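Local atomic coordinates of thiazoline oxidase/subtilisin-like protease (Prochloron didemni, PDB entry 4AKS), a protein that probably cleaves a patellamide precursor peptide and closes the core segment into a macrocycle, through a subtilisin-like protease domain. Residues D57-Y62 / P156-I161. Numbering follows the deposited sequence.
Sequences DGDPDY and PQDAVI
Gln157 N donates a hydrogen bond to Asp57 O at 2.8 Å. The bond is bent, with an N-H...O angle of 131°. Asp57 O also receives a CA-H...O contact from Pro156 CA at 3.3 Å, and Gln157 CG lies 3.4 Å from it. Pro156 CA makes a similar, longer contact with Gly58 O.

Both segments continue from neighbouring strands, 52-57 and 151-156, of the parallel sheet of the subtilase fold. Asp57 is the probable acid of the Ser-His-Asp triad, its OD2 hydrogen-bonded to His127 ND1. Gly58 N donates to Asp57 OD1 at 2.8 Å, on the anti side and 25° out of the carboxylate plane, and probably helps to hold that group.

The apolar part is small. Pro156 CB packs 3.7 Å from Asp59 CB, and its ring lies beside Asp59 CA. Pro60 CD and Pro156 CG make a looser contact at 4.4 Å.

With CG between its backbone N and carbonyl carbon (chi1 76°), Asp158 puts OD1 3.5 Å from Asp59 CB. The carboxylate oxygens stay apart, Asp59 OD2 4.5 Å from Asp158 OD1. One water donates to both Asp59 OD2 and Asp158 OD2. Salt bridges to Lys74 and Arg121, respectively, probably offset the repulsion.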
loop_
_atom_site.group_PDB
_atom_site.type_symbol
_atom_site.label_atom_id
_atom_site.label_comp_id
_atom_site.label_asym_id
_atom_site.label_seq_id
_atom_site.Cartn_x
_atom_site.Cartn_y
_atom_site.Cartn_z
ATOM N N ASP A 57 1.125 1.050 8.914
ATOM C CA ASP A 57 -0.249 0.517 8.879
ATOM C C ASP A 57 -0.386 -0.339 10.145
ATOM O O ASP A 57 0.394 -0.167 11.091
ATOM C CB ASP A 57 -0.454 -0.318 7.602
ATOM C CG ASP A 57 -1.943 -0.469 7.180
ATOM O OD1 ASP A 57 -2.878 -0.489 8.024
ATOM O OD2 ASP A 57 -2.175 -0.617 5.958
ATOM N N GLY A 58 -1.319 -1.279 10.157
ATOM C CA GLY A 58 -1.405 -2.252 11.231
ATOM C C GLY A 58 -0.396 -3.394 11.101
ATOM O O GLY A 58 0.614 -3.291 10.387
ATOM N N ASP A 59 -0.699 -4.490 11.790
ATOM C CA ASP A 59 0.217 -5.610 11.958
ATOM C C ASP A 59 -0.294 -6.737 11.065
ATOM O O ASP A 59 -1.355 -7.301 11.346
ATOM C CB ASP A 59 0.213 -6.030 13.436
ATOM C CG ASP A 59 1.163 -7.167 13.736
ATOM O OD1 ASP A 59 2.010 -7.530 12.891
ATOM O OD2 ASP A 59 1.060 -7.706 14.856
ATOM N N PRO A 60 0.438 -7.042 9.976
ATOM C CA PRO A 60 0.034 -8.056 9.040
ATOM C C PRO A 60 0.369 -9.461 9.529
ATOM O O PRO A 60 1.223 -9.634 10.399
ATOM C CB PRO A 60 0.895 -7.731 7.813
ATOM C CG PRO A 60 2.181 -7.263 8.388
ATOM C CD PRO A 60 1.790 -6.518 9.647
ATOM N N ASP A 61 -0.261 -10.451 8.912
ATOM C CA ASP A 61 -0.057 -11.863 9.246
ATOM C C ASP A 61 0.968 -12.487 8.295
ATOM O O ASP A 61 0.633 -12.884 7.181
ATOM C CB ASP A 61 -1.405 -12.580 9.135
ATOM C CG ASP A 61 -1.336 -14.067 9.467
ATOM O OD1 ASP A 61 -0.257 -14.596 9.821
ATOM O OD2 ASP A 61 -2.401 -14.696 9.358
ATOM N N TYR A 62 2.208 -12.600 8.757
ATOM C CA TYR A 62 3.295 -13.190 7.965
ATOM C C TYR A 62 3.262 -14.721 7.854
ATOM O O TYR A 62 4.050 -15.284 7.089
ATOM C CB TYR A 62 4.661 -12.783 8.540
ATOM C CG TYR A 62 5.142 -11.389 8.201
ATOM C CD1 TYR A 62 4.376 -10.498 7.444
ATOM C CD2 TYR A 62 6.375 -10.961 8.653
ATOM C CE1 TYR A 62 4.840 -9.229 7.149
ATOM C CE2 TYR A 62 6.842 -9.698 8.377
ATOM C CZ TYR A 62 6.076 -8.832 7.626
ATOM O OH TYR A 62 6.566 -7.577 7.358
ATOM N N PRO A 156 4.100 -1.773 12.264
ATOM C CA PRO A 156 2.728 -1.781 12.759
ATOM C C PRO A 156 2.438 -0.701 13.798
ATOM O O PRO A 156 3.298 -0.374 14.590
ATOM C CB PRO A 156 2.609 -3.159 13.411
ATOM C CG PRO A 156 3.634 -3.983 12.723
ATOM C CD PRO A 156 4.778 -3.059 12.524
ATOM N N GLN A 157 1.229 -0.163 13.759
ATOM C CA GLN A 157 0.801 0.906 14.629
ATOM C C GLN A 157 -0.361 0.518 15.507
ATOM O O GLN A 157 -0.821 1.348 16.273
ATOM C CB GLN A 157 0.369 2.122 13.782
ATOM C CG GLN A 157 1.431 2.596 12.814
ATOM C CD GLN A 157 2.654 3.112 13.527
ATOM O OE1 GLN A 157 2.541 3.877 14.485
ATOM N NE2 GLN A 157 3.827 2.693 13.074
ATOM N N ASP A 158 -0.845 -0.718 15.399
ATOM C CA ASP A 158 -2.071 -1.134 16.104
ATOM C C ASP A 158 -1.954 -1.074 17.637
ATOM O O ASP A 158 -2.965 -0.875 18.336
ATOM C CB ASP A 158 -2.551 -2.528 15.641
ATOM C CG ASP A 158 -1.724 -3.665 16.218
ATOM O OD1 ASP A 158 -0.490 -3.684 15.988
ATOM O OD2 ASP A 158 -2.307 -4.539 16.906
ATOM N N ALA A 159 -0.732 -1.234 18.153
ATOM C CA ALA A 159 -0.483 -1.091 19.597
ATOM C C ALA A 159 -0.934 0.262 20.164
ATOM O O ALA A 159 -1.317 0.337 21.325
ATOM C CB ALA A 159 0.980 -1.340 19.928
ATOM N N VAL A 160 -0.924 1.313 19.338
ATOM C CA VAL A 160 -1.355 2.655 19.764
ATOM C C VAL A 160 -2.872 2.790 19.974
ATOM O O VAL A 160 -3.333 3.737 20.622
ATOM C CB VAL A 160 -0.912 3.747 18.764
ATOM C CG1 VAL A 160 -1.857 3.815 17.574
ATOM C CG2 VAL A 160 -0.868 5.099 19.459
ATOM N N ILE A 161 -3.644 1.859 19.424
ATOM C CA ILE A 161 -5.095 1.891 19.589
ATOM C C ILE A 161 -5.453 1.323 20.971
ATOM O O ILE A 161 -5.142 0.163 21.277
ATOM C CB ILE A 161 -5.804 1.130 18.447
ATOM C CG1 ILE A 161 -5.486 1.796 17.102
ATOM C CG2 ILE A 161 -7.312 1.106 18.666
ATOM C CD1 ILE A 161 -5.773 0.919 15.906
HETATM O O HOH W 1 -0.948 -7.078 16.649
#